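Local coordinates for protein aminoglycoside-O-phosphotransferase VIII (Streptomyces rimosus, PDB 4H05) that probably transfers the gamma-phosphate of ATP to the 3'-hydroxyl of aminoglycoside antibiotics, a magnesium-dependent kinase reaction that confers resistance, at residues Glu63-Ile73 with Ser122-Phe133. Residues are numbered along the deposited sequence; the frame is centred on the assembly and turned at random.
Sequences ERLVWLAEVGI and SLHALDWERCPF
Trp67 lays its indole over Pro132, whose CD stands 3.6 Å from the centroid of the Trp67 five-membered ring, over its face, a CH-pi contact. Val71 CG1, one helical turn on, lies over the opposite face, toward the rim, so the indole is flanked on both faces. With CG anti to the backbone N (chi1 174°), the ring reaches across to the loop. There Cys131 SG lies 3.7 Å from Trp67 CH2, an oblique sulfur-aromatic approach. That sulfur also accepts a nearly straight hydrogen bond from Phe133 N, local to the loop. Phe133 directs its edge at the indole face with the planes at 80°, an offset edge-to-face pair. One face of its ring is taken by Arg64, whose CG sits almost directly above the Phe133 centroid, 3.6 Å from it; the guanidinium, tilted 34° from the ring, lies against Phe133 CD1. Arg64 NE and NH1 are hydrogen-bonded to the backbone O of Val214 and Gly60, respectively, bonds that help hold the guanidinium in place. Farther along, Leu126 CD1 lies 3.9 Å from Val71 CG2, and Ile73 CD1 meets Leu123 CD1 at 3.8 Å, just beyond the Schellman motif at Gly72. The contact thus packs helix 54-71, beside the N-terminal antiparallel sheet, against the C-terminal part of helix 109-124 and the loop after it, an interlobe arrangement consistent with the protein-kinase-like fold of aminoglycoside phosphotransferases.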
loop_
_atom_site.group_PDB
_atom_site.type_symbol
_atom_site.label_atom_id
_atom_site.label_comp_id
_atom_site.label_asym_id
_atom_site.label_seq_id
_atom_site.Cartn_x
_atom_site.Cartn_y
_atom_site.Cartn_z
ATOM N N GLU A 63 1.026 -12.390 7.300
ATOM C CA GLU A 63 0.004 -12.486 8.356
ATOM C C GLU A 63 -1.156 -11.653 8.010
ATOM O O GLU A 63 -2.258 -12.081 8.189
ATOM C CB GLU A 63 0.531 -11.925 9.684
ATOM C CG GLU A 63 1.450 -12.930 10.328
ATOM C CD GLU A 63 2.074 -12.478 11.639
ATOM O OE1 GLU A 63 2.026 -11.286 11.970
ATOM O OE2 GLU A 63 2.548 -13.400 12.349
ATOM N N ARG A 64 -0.882 -10.468 7.447
ATOM C CA ARG A 64 -1.955 -9.563 7.076
ATOM C C ARG A 64 -2.752 -10.070 5.927
ATOM O O ARG A 64 -4.015 -9.952 5.872
ATOM C CB ARG A 64 -1.431 -8.161 6.782
ATOM C CG ARG A 64 -1.041 -7.441 8.067
ATOM C CD ARG A 64 -0.108 -6.274 7.901
ATOM N NE ARG A 64 0.132 -5.538 9.137
ATOM C CZ ARG A 64 0.836 -6.034 10.158
ATOM N NH1 ARG A 64 1.319 -7.271 10.140
ATOM N NH2 ARG A 64 1.027 -5.304 11.230
ATOM N N LEU A 65 -2.030 -10.576 4.959
ATOM C CA LEU A 65 -2.680 -11.128 3.748
ATOM C C LEU A 65 -3.690 -12.297 4.028
ATOM O O LEU A 65 -4.786 -12.463 3.372
ATOM C CB LEU A 65 -1.553 -11.580 2.803
ATOM C CG LEU A 65 -1.208 -10.984 1.426
ATOM C CD1 LEU A 65 -1.640 -9.660 1.021
ATOM C CD2 LEU A 65 0.258 -11.080 1.091
ATOM N N VAL A 66 -3.282 -13.173 4.909
ATOM C CA VAL A 66 -4.043 -14.339 5.300
ATOM C C VAL A 66 -5.266 -13.907 6.055
ATOM O O VAL A 66 -6.355 -14.454 5.889
ATOM C CB VAL A 66 -3.145 -15.234 6.230
ATOM C CG1 VAL A 66 -3.981 -16.254 6.928
ATOM C CG2 VAL A 66 -1.993 -15.956 5.474
ATOM N N TRP A 67 -5.099 -12.914 6.940
ATOM C CA TRP A 67 -6.249 -12.462 7.680
ATOM C C TRP A 67 -7.227 -11.744 6.786
ATOM O O TRP A 67 -8.431 -12.036 6.815
ATOM C CB TRP A 67 -5.830 -11.632 8.856
ATOM C CG TRP A 67 -6.943 -11.032 9.575
ATOM C CD1 TRP A 67 -7.715 -11.618 10.576
ATOM C CD2 TRP A 67 -7.497 -9.706 9.374
ATOM N NE1 TRP A 67 -8.626 -10.745 11.057
ATOM C CE2 TRP A 67 -8.595 -9.581 10.350
ATOM C CE3 TRP A 67 -7.213 -8.650 8.529
ATOM C CZ2 TRP A 67 -9.381 -8.434 10.447
ATOM C CZ3 TRP A 67 -7.967 -7.483 8.663
ATOM C CH2 TRP A 67 -9.062 -7.389 9.590
ATOM N N LEU A 68 -6.720 -10.888 5.914
ATOM C CA LEU A 68 -7.573 -10.276 4.923
ATOM C C LEU A 68 -8.429 -11.233 4.034
ATOM O O LEU A 68 -9.603 -10.979 3.711
ATOM C CB LEU A 68 -6.736 -9.352 4.074
ATOM C CG LEU A 68 -6.625 -7.834 4.270
ATOM C CD1 LEU A 68 -7.429 -7.106 5.331
ATOM C CD2 LEU A 68 -5.185 -7.356 4.150
ATOM N N ALA A 69 -7.852 -12.305 3.610
ATOM C CA ALA A 69 -8.572 -13.315 2.828
ATOM C C ALA A 69 -9.636 -13.875 3.714
ATOM O O ALA A 69 -10.720 -14.094 3.266
ATOM C CB ALA A 69 -7.640 -14.473 2.359
ATOM N N GLU A 70 -9.354 -14.120 4.997
ATOM C CA GLU A 70 -10.382 -14.803 5.740
ATOM C C GLU A 70 -11.501 -13.822 5.928
ATOM O O GLU A 70 -12.639 -14.202 5.798
ATOM C CB GLU A 70 -9.903 -15.504 7.018
ATOM C CG GLU A 70 -10.440 -14.902 8.314
ATOM C CD GLU A 70 -11.686 -15.563 8.843
ATOM O OE1 GLU A 70 -12.233 -14.927 9.783
ATOM O OE2 GLU A 70 -12.092 -16.701 8.416
ATOM N N VAL A 71 -11.216 -12.546 6.159
ATOM C CA VAL A 71 -12.334 -11.660 6.380
ATOM C C VAL A 71 -13.057 -11.135 5.135
ATOM O O VAL A 71 -14.016 -10.387 5.263
ATOM C CB VAL A 71 -11.986 -10.535 7.356
ATOM C CG1 VAL A 71 -11.585 -11.235 8.671
ATOM C CG2 VAL A 71 -10.968 -9.564 6.718
ATOM N N GLY A 72 -12.637 -11.574 3.966
ATOM C CA GLY A 72 -13.394 -11.330 2.759
ATOM C C GLY A 72 -12.947 -10.191 1.867
ATOM O O GLY A 72 -13.647 -9.900 0.884
ATOM N N ILE A 73 -11.759 -9.620 2.114
ATOM C CA ILE A 73 -11.186 -8.601 1.177
ATOM C C ILE A 73 -10.453 -9.348 0.100
ATOM O O ILE A 73 -9.788 -10.304 0.406
ATOM C CB ILE A 73 -10.186 -7.691 1.921
ATOM C CG1 ILE A 73 -10.900 -6.965 3.061
ATOM C CG2 ILE A 73 -9.469 -6.747 0.965
ATOM C CD1 ILE A 73 -11.951 -5.923 2.593
ATOM N N SER A 122 -15.239 -1.280 1.782
ATOM C CA SER A 122 -15.335 -2.601 2.241
ATOM C C SER A 122 -14.266 -2.844 3.300
ATOM O O SER A 122 -14.465 -3.564 4.268
ATOM C CB SER A 122 -15.124 -3.551 1.037
ATOM O OG SER A 122 -16.125 -3.395 0.041
ATOM N N LEU A 123 -13.098 -2.289 3.088
ATOM C CA LEU A 123 -12.025 -2.339 4.078
ATOM C C LEU A 123 -12.545 -1.598 5.335
ATOM O O LEU A 123 -12.551 -2.121 6.464
ATOM C CB LEU A 123 -10.827 -1.614 3.484
ATOM C CG LEU A 123 -9.370 -2.011 3.471
ATOM C CD1 LEU A 123 -9.122 -3.522 3.414
ATOM C CD2 LEU A 123 -8.697 -1.206 2.328
ATOM N N HIS A 124 -13.071 -0.390 5.146
ATOM C CA HIS A 124 -13.499 0.389 6.318
ATOM C C HIS A 124 -14.761 -0.079 6.929
ATOM O O HIS A 124 -15.103 0.456 7.921
ATOM C CB HIS A 124 -13.505 1.897 6.094
ATOM C CG HIS A 124 -12.206 2.426 5.524
ATOM N ND1 HIS A 124 -12.117 3.608 4.897
ATOM C CD2 HIS A 124 -10.968 1.854 5.442
ATOM C CE1 HIS A 124 -10.858 3.790 4.450
ATOM N NE2 HIS A 124 -10.148 2.727 4.780
ATOM N N ALA A 125 -15.427 -1.108 6.365
ATOM C CA ALA A 125 -16.640 -1.695 6.968
ATOM C C ALA A 125 -16.292 -2.758 7.917
ATOM O O ALA A 125 -17.149 -3.198 8.621
ATOM C CB ALA A 125 -17.559 -2.296 5.928
ATOM N N LEU A 126 -15.060 -3.274 7.868
ATOM C CA LEU A 126 -14.655 -4.268 8.851
ATOM C C LEU A 126 -14.767 -3.654 10.240
ATOM O O LEU A 126 -14.579 -2.493 10.409
ATOM C CB LEU A 126 -13.209 -4.710 8.606
ATOM C CG LEU A 126 -13.103 -5.620 7.432
ATOM C CD1 LEU A 126 -11.686 -5.713 6.900
ATOM C CD2 LEU A 126 -13.666 -6.957 7.864
ATOM N N ASP A 127 -15.051 -4.447 11.249
ATOM C CA ASP A 127 -15.058 -3.947 12.597
ATOM C C ASP A 127 -13.572 -3.988 13.062
ATOM O O ASP A 127 -12.986 -5.031 13.191
ATOM C CB ASP A 127 -15.998 -4.853 13.427
ATOM C CG ASP A 127 -16.009 -4.509 14.929
ATOM O OD1 ASP A 127 -16.811 -5.124 15.653
ATOM O OD2 ASP A 127 -15.222 -3.649 15.394
ATOM N N TRP A 128 -12.941 -2.844 13.260
ATOM C CA TRP A 128 -11.537 -2.820 13.693
ATOM C C TRP A 128 -11.226 -3.547 14.931
ATOM O O TRP A 128 -10.075 -3.951 15.103
ATOM C CB TRP A 128 -10.996 -1.426 13.829
ATOM C CG TRP A 128 -11.692 -0.563 14.837
ATOM C CD1 TRP A 128 -12.783 0.306 14.618
ATOM C CD2 TRP A 128 -11.409 -0.489 16.257
ATOM N NE1 TRP A 128 -13.134 0.947 15.770
ATOM C CE2 TRP A 128 -12.338 0.531 16.804
ATOM C CE3 TRP A 128 -10.477 -1.091 17.110
ATOM C CZ2 TRP A 128 -12.368 0.846 18.146
ATOM C CZ3 TRP A 128 -10.470 -0.699 18.471
ATOM C CH2 TRP A 128 -11.409 0.231 18.976
ATOM N N GLU A 129 -12.216 -3.784 15.803
ATOM C CA GLU A 129 -11.961 -4.603 17.001
ATOM C C GLU A 129 -11.734 -6.052 16.677
ATOM O O GLU A 129 -11.268 -6.769 17.550
ATOM C CB GLU A 129 -13.076 -4.491 18.077
ATOM C CG GLU A 129 -13.567 -3.058 18.392
ATOM C CD GLU A 129 -14.414 -2.960 19.657
ATOM O OE1 GLU A 129 -14.881 -4.031 20.172
ATOM O OE2 GLU A 129 -14.615 -1.820 20.168
ATOM N N ARG A 130 -12.064 -6.517 15.474
ATOM C CA ARG A 130 -11.665 -7.853 15.068
ATOM C C ARG A 130 -10.229 -7.867 14.538
ATOM O O ARG A 130 -9.641 -8.916 14.397
ATOM C CB ARG A 130 -12.547 -8.467 13.975
ATOM C CG ARG A 130 -14.072 -8.406 14.136
ATOM C CD ARG A 130 -14.516 -8.326 15.595
ATOM N NE ARG A 130 -15.508 -9.359 15.838
ATOM C CZ ARG A 130 -16.765 -9.305 15.429
ATOM N NH1 ARG A 130 -17.241 -8.228 14.781
ATOM N NH2 ARG A 130 -17.540 -10.335 15.695
ATOM N N CYS A 131 -9.638 -6.717 14.271
ATOM C CA CYS A 131 -8.452 -6.710 13.433
ATOM C C CYS A 131 -7.270 -6.921 14.332
ATOM O O CYS A 131 -7.115 -6.215 15.285
ATOM C CB CYS A 131 -8.312 -5.362 12.726
ATOM S SG CYS A 131 -6.818 -5.324 11.715
ATOM N N PRO A 132 -6.407 -7.886 14.029
ATOM C CA PRO A 132 -5.254 -7.966 14.946
ATOM C C PRO A 132 -4.174 -6.903 14.791
ATOM O O PRO A 132 -3.224 -6.899 15.543
ATOM C CB PRO A 132 -4.617 -9.347 14.653
ATOM C CG PRO A 132 -5.519 -10.027 13.690
ATOM C CD PRO A 132 -6.598 -9.082 13.215
ATOM N N PHE A 133 -4.238 -6.067 13.780
ATOM C CA PHE A 133 -3.018 -5.349 13.447
ATOM C C PHE A 133 -3.304 -3.941 13.817
ATOM O O PHE A 133 -4.370 -3.490 13.551
ATOM C CB PHE A 133 -2.676 -5.508 11.974
ATOM C CG PHE A 133 -2.602 -6.936 11.545
ATOM C CD1 PHE A 133 -1.562 -7.745 11.981
ATOM C CD2 PHE A 133 -3.625 -7.492 10.798
ATOM C CE1 PHE A 133 -1.530 -9.062 11.651
ATOM C CE2 PHE A 133 -3.635 -8.818 10.495
ATOM C CZ PHE A 133 -2.592 -9.612 10.913
#